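Local coordinates for glutamine cyclotransferase (Zymomonas mobilis, PDB 3NOL), which catalyses the cyclisation of N-terminal glutamine to pyroglutamate with release of ammonia, on a beta-propeller scaffold that holds a calcium ion, at residues Y138-D143 and N175-V180; G182-N187 and V195-E200. All blocks are in the same frame, centred on the assembly; numbering follows the deposited sequence.

Interaction 1: Y138-D143 and N175-V180; sequences YLIMSD and NELEWV. With CA (calcium ion), chain B; SO4 (sulfate ion), chain D.
Ser-142 supplies the one hydrogen bond that crosses between 138-143 and 175-180: its OG donates to the backbone O of Asn-175 at 2.7 Å. The hydroxyl approaches 29° out of the carbonyl plane. Its CB is directed toward 175-180, and chi1 of 60° sets OG between the backbone N and the carbonyl carbon, within reach of Asn-175 O; OG also bonds the backbone N of Gly-131, so this buried oxygen is gripped twice.

The apolar contacts are made by Leu-177 and Trp-179. CD1 of Leu-177 pushes into the backbone of 138-143, 3.5 Å from Ile-140 O and 3.6 Å from Ser-142 N, while its side chain stands roughly perpendicular to that of Ile-140. Further along, Ile-140 CD1 meets the benzo part of the Trp-179 indole obliquely, 3.7 Å from CE3. At the other end of the indole, NE1 donates to O3 of a sulfate, probably from the crystallisation liquor, at 3.0 Å, the sulfur lying in the ring plane. A leucine in place of Trp-179 would probably leave Ile-140 CD1 without its aromatic partner and the sulfate without one of its donors, Lys-234 NZ being another.

Of the two segments, only 175-180 binds the calcium ion. Glu-176 chelates it through both carboxylate oxygens, Leu-177 O binds at 2.4 Å and Glu-178 OE2 at 2.3 Å; a water and the backbone oxygens of Phe-48 and Ile-230 complete the shell. Leu-177 therefore faces two ways, its carbonyl to the metal and its isobutyl group to Ile-140 and Ser-142. With strand axes 8.3 Å apart, the two strands belong to separate sheets, and this is face-to-face packing of neighbouring blades beside the central calcium site of a beta-propeller.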
ATOM      1  N   TYR A 138       0.134  -9.356 -13.330  1.00 10.03           N
ATOM      2  CA  TYR A 138      -1.041  -8.487 -13.137  1.00 10.11           C
ATOM      3  C   TYR A 138      -0.839  -7.392 -12.107  1.00  9.21           C
ATOM      4  O   TYR A 138      -0.057  -7.555 -11.166  1.00  8.03           O
ATOM      5  CB  TYR A 138      -2.240  -9.313 -12.649  1.00 11.23           C
ATOM      6  CG  TYR A 138      -2.543 -10.510 -13.497  1.00 13.12           C
ATOM      7  CD1 TYR A 138      -3.076 -10.360 -14.779  1.00 13.77           C
ATOM      8  CD2 TYR A 138      -2.293 -11.795 -13.017  1.00 15.29           C
ATOM      9  CE1 TYR A 138      -3.350 -11.460 -15.569  1.00 15.47           C
ATOM     10  CE2 TYR A 138      -2.563 -12.914 -13.797  1.00 17.60           C
ATOM     11  CZ  TYR A 138      -3.093 -12.745 -15.064  1.00 17.18           C
ATOM     12  OH  TYR A 138      -3.353 -13.871 -15.826  1.00 18.27           O
ATOM     13  N   LEU A 139      -1.571  -6.294 -12.289  1.00  8.09           N
ATOM     14  CA  LEU A 139      -1.808  -5.333 -11.206  1.00  7.13           C
ATOM     15  C   LEU A 139      -2.937  -5.892 -10.363  1.00  7.36           C
ATOM     16  O   LEU A 139      -3.841  -6.540 -10.886  1.00  8.65           O
ATOM     17  CB  LEU A 139      -2.218  -3.974 -11.768  1.00  8.11           C
ATOM     18  CG  LEU A 139      -1.025  -3.247 -12.422  1.00  7.42           C
ATOM     19  CD1 LEU A 139      -1.429  -2.296 -13.595  1.00 10.12           C
ATOM     20  CD2 LEU A 139      -0.109  -2.530 -11.395  1.00  8.91           C
ATOM     21  N   ILE A 140      -2.925  -5.570  -9.074  1.00  6.53           N
ATOM     22  CA  ILE A 140      -3.910  -6.114  -8.163  1.00  6.47           C
ATOM     23  C   ILE A 140      -4.415  -4.942  -7.340  1.00  6.37           C
ATOM     24  O   ILE A 140      -3.614  -4.233  -6.714  1.00  4.98           O
ATOM     25  CB  ILE A 140      -3.305  -7.176  -7.235  1.00  6.34           C
ATOM     26  CG1 ILE A 140      -2.632  -8.308  -8.034  1.00  6.45           C
ATOM     27  CG2 ILE A 140      -4.393  -7.700  -6.269  1.00  5.60           C
ATOM     28  CD1 ILE A 140      -1.718  -9.130  -7.155  1.00  7.02           C
ATOM     29  N   MET A 141      -5.724  -4.715  -7.387  1.00  6.67           N
ATOM     30  CA  MET A 141      -6.325  -3.569  -6.730  1.00  7.58           C
ATOM     31  C   MET A 141      -7.404  -3.955  -5.703  1.00  6.61           C
ATOM     32  O   MET A 141      -8.233  -4.844  -5.956  1.00  6.77           O
ATOM     33  CB  MET A 141      -6.892  -2.583  -7.764  1.00  8.39           C
ATOM     34  CG  MET A 141      -8.155  -2.978  -8.472  1.00 10.78           C
ATOM     35  SD  MET A 141      -8.677  -1.671  -9.644  1.00 11.84           S
ATOM     36  CE  MET A 141      -9.298  -0.380  -8.584  1.00 13.33           C
ATOM     37  N   SER A 142      -7.359  -3.285  -4.552  1.00  6.21           N
ATOM     38  CA  SER A 142      -8.415  -3.361  -3.534  1.00  5.51           C
ATOM     39  C   SER A 142      -9.279  -2.089  -3.629  1.00  6.34           C
ATOM     40  O   SER A 142      -8.917  -1.120  -4.330  1.00  6.16           O
ATOM     41  CB  SER A 142      -7.803  -3.444  -2.130  1.00  5.80           C
ATOM     42  OG  SER A 142      -6.991  -2.297  -1.863  1.00  5.57           O
ATOM     43  N   ASP A 143     -10.388  -2.083  -2.895  1.00  6.04           N
ATOM     44  CA  ASP A 143     -11.344  -0.985  -2.952  1.00  5.94           C
ATOM     45  C   ASP A 143     -12.160  -0.814  -1.666  1.00  4.80           C
ATOM     46  O   ASP A 143     -13.226  -0.196  -1.689  1.00  5.32           O
ATOM     47  CB  ASP A 143     -12.285  -1.157  -4.172  1.00  6.27           C
ATOM     48  CG  ASP A 143     -13.180  -2.393  -4.071  1.00  7.30           C
ATOM     49  OD1 ASP A 143     -13.149  -3.085  -3.032  1.00  7.41           O
ATOM     50  OD2 ASP A 143     -13.922  -2.663  -5.041  1.00  8.28           O
ATOM     51  N   ASN A 175      -7.299  -2.319   2.211  1.00  4.90           N
ATOM     52  CA  ASN A 175      -6.772  -1.011   1.814  1.00  5.38           C
ATOM     53  C   ASN A 175      -5.392  -1.173   1.141  1.00  4.86           C
ATOM     54  O   ASN A 175      -5.310  -1.922   0.161  1.00  5.32           O
ATOM     55  CB  ASN A 175      -6.717  -0.079   3.032  1.00  6.12           C
ATOM     56  CG  ASN A 175      -6.819   1.401   2.648  1.00  7.22           C
ATOM     57  OD1 ASN A 175      -6.704   1.774   1.463  1.00  8.16           O
ATOM     58  ND2 ASN A 175      -7.027   2.254   3.654  1.00  6.25           N
ATOM     59  N   GLU A 176      -4.325  -0.519   1.647  1.00  5.08           N
ATOM     60  CA  GLU A 176      -3.001  -0.615   0.967  1.00  5.29           C
ATOM     61  C   GLU A 176      -2.566  -2.082   0.806  1.00  5.50           C
ATOM     62  O   GLU A 176      -2.771  -2.905   1.708  1.00  5.56           O
ATOM     63  CB  GLU A 176      -1.916   0.244   1.660  1.00  4.94           C
ATOM     64  CG  GLU A 176      -1.062   1.056   0.705  1.00  5.49           C
ATOM     65  CD  GLU A 176       0.097   0.254   0.069  1.00  5.72           C
ATOM     66  OE1 GLU A 176       0.750  -0.548   0.785  1.00  4.36           O
ATOM     67  OE2 GLU A 176       0.382   0.483  -1.135  1.00  4.47           O
ATOM     68  N   LEU A 177      -2.003  -2.398  -0.360  1.00  5.53           N
ATOM     69  CA  LEU A 177      -1.627  -3.780  -0.690  1.00  4.51           C
ATOM     70  C   LEU A 177      -0.138  -3.878  -0.943  1.00  5.21           C
ATOM     71  O   LEU A 177       0.491  -2.883  -1.345  1.00  4.35           O
ATOM     72  CB  LEU A 177      -2.321  -4.241  -1.971  1.00  4.98           C
ATOM     73  CG  LEU A 177      -3.851  -4.242  -2.020  1.00  4.24           C
ATOM     74  CD1 LEU A 177      -4.309  -4.849  -3.352  1.00  7.19           C
ATOM     75  CD2 LEU A 177      -4.373  -5.032  -0.818  1.00  6.74           C
ATOM     76  N   GLU A 178       0.390  -5.088  -0.763  1.00  4.37           N
ATOM     77  CA  GLU A 178       1.736  -5.402  -1.248  1.00  5.55           C
ATOM     78  C   GLU A 178       1.878  -6.888  -1.574  1.00  6.24           C
ATOM     79  O   GLU A 178       1.532  -7.725  -0.744  1.00  6.33           O
ATOM     80  CB  GLU A 178       2.809  -4.996  -0.222  1.00  5.27           C
ATOM     81  CG  GLU A 178       4.212  -5.038  -0.839  1.00  7.00           C
ATOM     82  CD  GLU A 178       4.432  -3.936  -1.879  1.00  8.01           C
ATOM     83  OE1 GLU A 178       5.341  -4.108  -2.714  1.00 10.78           O
ATOM     84  OE2 GLU A 178       3.710  -2.890  -1.865  1.00  6.69           O
ATOM     85  N   TRP A 179       2.375  -7.198  -2.775  1.00  6.47           N
ATOM     86  CA  TRP A 179       2.730  -8.589  -3.127  1.00  7.27           C
ATOM     87  C   TRP A 179       4.039  -8.931  -2.429  1.00  7.55           C
ATOM     88  O   TRP A 179       5.064  -8.264  -2.640  1.00  7.80           O
ATOM     89  CB  TRP A 179       2.925  -8.680  -4.632  1.00  7.17           C
ATOM     90  CG  TRP A 179       3.198 -10.049  -5.113  1.00  7.64           C
ATOM     91  CD1 TRP A 179       4.422 -10.585  -5.430  1.00  8.82           C
ATOM     92  CD2 TRP A 179       2.229 -11.061  -5.398  1.00  8.31           C
ATOM     93  NE1 TRP A 179       4.271 -11.884  -5.868  1.00  9.92           N
ATOM     94  CE2 TRP A 179       2.937 -12.206  -5.858  1.00  7.32           C
ATOM     95  CE3 TRP A 179       0.838 -11.127  -5.284  1.00  7.00           C
ATOM     96  CZ2 TRP A 179       2.287 -13.397  -6.233  1.00  9.16           C
ATOM     97  CZ3 TRP A 179       0.190 -12.322  -5.662  1.00  9.50           C
ATOM     98  CH2 TRP A 179       0.919 -13.441  -6.113  1.00  9.41           C
ATOM     99  N   VAL A 180       4.005  -9.937  -1.563  1.00  7.68           N
ATOM    100  CA  VAL A 180       5.179 -10.327  -0.806  1.00  7.69           C
ATOM    101  C   VAL A 180       5.388 -11.838  -0.932  1.00  8.19           C
ATOM    102  O   VAL A 180       4.627 -12.633  -0.364  1.00  8.02           O
ATOM    103  CB  VAL A 180       5.063  -9.889   0.690  1.00  7.75           C
ATOM    104  CG1 VAL A 180       6.312 -10.295   1.515  1.00  8.37           C
ATOM    105  CG2 VAL A 180       4.791  -8.381   0.818  1.00  7.39           C
TER
HETATM  106 CA    CA B 263       2.221  -1.258  -1.149  1.00  5.77          CA
HETATM  107  S   SO4 D 264       7.271 -13.663  -6.143  1.00 30.66           S
HETATM  108  O1  SO4 D 264       8.648 -14.018  -6.495  1.00 31.46           O
HETATM  109  O2  SO4 D 264       7.244 -12.973  -4.858  1.00 30.36           O
HETATM  110  O3  SO4 D 264       6.746 -12.795  -7.196  1.00 28.92           O
HETATM  111  O4  SO4 D 264       6.447 -14.874  -6.041  1.00 30.25           O
HETATM  112  O   HOH W   1       2.006  -0.970  -3.517  1.00  6.17           O

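Interaction 2: G182-N187 and V195-E200; sequences GEIFAN and VRIDPE
Ile-184, Arg-196 and Ile-197 lose the most surface to this contact, which is an antiparallel hairpin pairing. Ile-184 and Ile-197 form a hydrogen-bonded pair: Ile-184 N donates to Ile-197 O at 3.0 Å, and Ile-197 N returns a bond to Ile-184 O at 2.7 Å. Their side chains lie on the same sheet face, CB to CB 4.1 Å. From there Ile-184 extends CD1 to CB of Pro-199, the two side chains running past each other in opposite directions, while Ile-197 CD1 reaches Ala-186 CB. A second hydrogen-bonded pair, Ala-186 with Val-195, continues the ladder.

Arg-196 lies on the other face, in a non-hydrogen-bonded pair with Phe-185. Its CG sits over the ring face, 4.0 Å from the centroid and 26° off the normal, which makes this a CH-pi contact. Beyond CG the chain bends at chi3 (70°), and one face of the guanidinium comes to rest against Phe-185 CZ, the two planes inclined at 56°. Glu-183 OE1 meets the guanidinium edge in its plane: NE donates at 2.9 Å, and NH1 adds a weak bond to the same OE1 at 3.3 Å. Salt bridge and ring together fix the rotation of the guanidinium, which also makes a cation-pi contact with Tyr-29.

The hairpin 183-188/193-197 occupies the middle of its blade. Strand 177-180 lies on one flank, bonded through Glu-178 to Phe-185, and strand 204-209 on the other, bonded to Arg-196, with Phe-185 also packing on Ile-230 of strand 227-233.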
ATOM      1  N   GLY A 182       4.750 -14.191  -3.113  1.00  8.45           N
ATOM      2  CA  GLY A 182       3.686 -15.079  -3.591  1.00  9.19           C
ATOM      3  C   GLY A 182       2.372 -14.904  -2.851  1.00  9.21           C
ATOM      4  O   GLY A 182       1.383 -15.560  -3.197  1.00  9.83           O
ATOM      5  N   GLU A 183       2.361 -14.022  -1.841  1.00  8.05           N
ATOM      6  CA  GLU A 183       1.144 -13.690  -1.099  1.00  8.49           C
ATOM      7  C   GLU A 183       0.715 -12.232  -1.289  1.00  7.75           C
ATOM      8  O   GLU A 183       1.545 -11.350  -1.540  1.00  7.33           O
ATOM      9  CB  GLU A 183       1.331 -13.980   0.400  1.00  9.22           C
ATOM     10  CG  GLU A 183       1.569 -15.443   0.671  1.00 12.92           C
ATOM     11  CD  GLU A 183       1.553 -15.807   2.139  1.00 16.21           C
ATOM     12  OE1 GLU A 183       1.745 -14.924   2.995  1.00 14.42           O
ATOM     13  OE2 GLU A 183       1.352 -17.010   2.425  1.00 21.03           O
ATOM     14  N   ILE A 184      -0.581 -11.980  -1.142  1.00  6.39           N
ATOM     15  CA  ILE A 184      -1.036 -10.585  -1.113  1.00  6.48           C
ATOM     16  C   ILE A 184      -1.159 -10.155   0.356  1.00  6.89           C
ATOM     17  O   ILE A 184      -1.949 -10.729   1.106  1.00  7.43           O
ATOM     18  CB  ILE A 184      -2.398 -10.389  -1.854  1.00  4.99           C
ATOM     19  CG1 ILE A 184      -2.314 -10.856  -3.321  1.00  6.33           C
ATOM     20  CG2 ILE A 184      -2.881  -8.917  -1.699  1.00  6.92           C
ATOM     21  CD1 ILE A 184      -3.644 -11.168  -3.913  1.00  6.38           C
ATOM     22  N   PHE A 185      -0.334  -9.200   0.779  1.00  6.69           N
ATOM     23  CA  PHE A 185      -0.491  -8.575   2.104  1.00  6.45           C
ATOM     24  C   PHE A 185      -1.443  -7.376   1.946  1.00  6.34           C
ATOM     25  O   PHE A 185      -1.290  -6.579   1.004  1.00  6.08           O
ATOM     26  CB  PHE A 185       0.847  -8.056   2.618  1.00  6.75           C
ATOM     27  CG  PHE A 185       1.802  -9.145   3.156  1.00  6.46           C
ATOM     28  CD1 PHE A 185       1.720 -10.488   2.729  1.00  7.09           C
ATOM     29  CD2 PHE A 185       2.796  -8.782   4.058  1.00  6.65           C
ATOM     30  CE1 PHE A 185       2.621 -11.464   3.214  1.00  7.31           C
ATOM     31  CE2 PHE A 185       3.718  -9.732   4.554  1.00  7.72           C
ATOM     32  CZ  PHE A 185       3.628 -11.084   4.126  1.00  8.41           C
ATOM     33  N   ALA A 186      -2.390  -7.222   2.873  1.00  6.33           N
ATOM     34  CA  ALA A 186      -3.307  -6.074   2.802  1.00  5.83           C
ATOM     35  C   ALA A 186      -3.521  -5.442   4.157  1.00  5.96           C
ATOM     36  O   ALA A 186      -3.760  -6.158   5.137  1.00  4.69           O
ATOM     37  CB  ALA A 186      -4.663  -6.500   2.250  1.00  5.84           C
ATOM     38  N   ASN A 187      -3.433  -4.115   4.232  1.00  5.21           N
ATOM     39  CA  ASN A 187      -3.962  -3.443   5.414  1.00  5.26           C
ATOM     40  C   ASN A 187      -5.470  -3.680   5.467  1.00  5.80           C
ATOM     41  O   ASN A 187      -6.129  -3.736   4.427  1.00  5.15           O
ATOM     42  CB  ASN A 187      -3.689  -1.935   5.379  1.00  4.28           C
ATOM     43  CG  ASN A 187      -2.224  -1.603   5.586  1.00  6.79           C
ATOM     44  OD1 ASN A 187      -1.519  -1.298   4.632  1.00  5.76           O
ATOM     45  ND2 ASN A 187      -1.763  -1.660   6.835  1.00  6.40           N
ATOM     46  N   VAL A 195      -3.387  -8.607   6.797  1.00  6.20           N
ATOM     47  CA  VAL A 195      -3.706  -9.994   6.430  1.00  6.84           C
ATOM     48  C   VAL A 195      -2.847 -10.465   5.273  1.00  6.65           C
ATOM     49  O   VAL A 195      -2.488  -9.697   4.381  1.00  6.23           O
ATOM     50  CB  VAL A 195      -5.201 -10.231   6.137  1.00  7.21           C
ATOM     51  CG1 VAL A 195      -6.042 -10.017   7.423  1.00  7.18           C
ATOM     52  CG2 VAL A 195      -5.689  -9.369   4.978  1.00  7.66           C
ATOM     53  N   ARG A 196      -2.511 -11.744   5.335  1.00  6.55           N
ATOM     54  CA  ARG A 196      -1.761 -12.418   4.285  1.00  6.84           C
ATOM     55  C   ARG A 196      -2.782 -13.275   3.531  1.00  6.92           C
ATOM     56  O   ARG A 196      -3.431 -14.127   4.134  1.00  8.03           O
ATOM     57  CB  ARG A 196      -0.657 -13.293   4.907  1.00  6.59           C
ATOM     58  CG  ARG A 196       0.289 -12.513   5.820  1.00  7.92           C
ATOM     59  CD  ARG A 196       1.241 -13.419   6.598  1.00  8.54           C
ATOM     60  NE  ARG A 196       2.225 -14.016   5.703  1.00 11.25           N
ATOM     61  CZ  ARG A 196       3.433 -14.437   6.077  1.00 13.39           C
ATOM     62  NH1 ARG A 196       4.251 -14.944   5.165  1.00 13.58           N
ATOM     63  NH2 ARG A 196       3.839 -14.312   7.341  1.00 12.27           N
ATOM     64  N   ILE A 197      -2.915 -13.026   2.230  1.00  7.47           N
ATOM     65  CA  ILE A 197      -3.966 -13.613   1.412  1.00  7.24           C
ATOM     66  C   ILE A 197      -3.398 -14.570   0.360  1.00  8.34           C
ATOM     67  O   ILE A 197      -2.456 -14.213  -0.385  1.00  8.03           O
ATOM     68  CB  ILE A 197      -4.809 -12.500   0.710  1.00  6.40           C
ATOM     69  CG1 ILE A 197      -5.468 -11.578   1.750  1.00  6.77           C
ATOM     70  CG2 ILE A 197      -5.860 -13.125  -0.172  1.00  7.14           C
ATOM     71  CD1 ILE A 197      -5.954 -10.229   1.167  1.00  7.98           C
ATOM     72  N   ASP A 198      -3.967 -15.777   0.313  1.00  8.17           N
ATOM     73  CA  ASP A 198      -3.626 -16.760  -0.719  1.00  9.79           C
ATOM     74  C   ASP A 198      -4.219 -16.273  -2.055  1.00  9.75           C
ATOM     75  O   ASP A 198      -5.424 -16.208  -2.203  1.00 10.58           O
ATOM     76  CB  ASP A 198      -4.206 -18.130  -0.316  1.00  9.47           C
ATOM     77  CG  ASP A 198      -3.856 -19.251  -1.299  1.00 11.59           C
ATOM     78  OD1 ASP A 198      -3.543 -18.976  -2.479  1.00 12.06           O
ATOM     79  OD2 ASP A 198      -3.896 -20.418  -0.858  1.00 13.89           O
ATOM     80  N   PRO A 199      -3.370 -15.938  -3.038  1.00 10.01           N
ATOM     81  CA  PRO A 199      -3.920 -15.388  -4.282  1.00 11.20           C
ATOM     82  C   PRO A 199      -4.749 -16.396  -5.115  1.00 12.01           C
ATOM     83  O   PRO A 199      -5.488 -15.958  -5.987  1.00 13.41           O
ATOM     84  CB  PRO A 199      -2.676 -14.928  -5.055  1.00 11.43           C
ATOM     85  CG  PRO A 199      -1.573 -15.832  -4.555  1.00  9.75           C
ATOM     86  CD  PRO A 199      -1.896 -16.034  -3.071  1.00 10.26           C
ATOM     87  N   GLU A 200      -4.603 -17.707  -4.852  1.00 12.55           N
ATOM     88  CA  GLU A 200      -5.343 -18.776  -5.556  1.00 13.42           C
ATOM     89  C   GLU A 200      -6.786 -18.888  -5.083  1.00 13.26           C
ATOM     90  O   GLU A 200      -7.667 -19.296  -5.847  1.00 14.01           O
ATOM     91  CB  GLU A 200      -4.646 -20.150  -5.405  1.00 13.84           C
ATOM     92  CG  GLU A 200      -3.282 -20.247  -6.145  1.00 15.11           C
ATOM     93  CD  GLU A 200      -2.622 -21.647  -6.141  1.00 15.20           C
ATOM     94  OE1 GLU A 200      -1.500 -21.772  -6.713  1.00 16.45           O
ATOM     95  OE2 GLU A 200      -3.193 -22.620  -5.596  1.00 16.94           O
TER

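Overall arrangement
Interaction 1 is buried, its centre about 7 Å from that of the chain, whereas interaction 2 is partly buried at about 12 Å, with Glu-183, Arg-196 and Pro-199 partly exposed. The first joins different sheets through side chains set against side chains and backbone and buries 235 Å²; the second pairs neighbours within one sheet and buries 492 Å², with backbone bonds and a salt bridge. Strand 177-180 links them: Glu-176 O probably accepts from Asn-187 N at 2.9 Å, and Leu-177 CD2 packs 3.4 Å from Ala-186 CB. The calcium-binding strand is thus contacted by the adjacent sheet in interaction 1 and flanked by the hairpin of interaction 2.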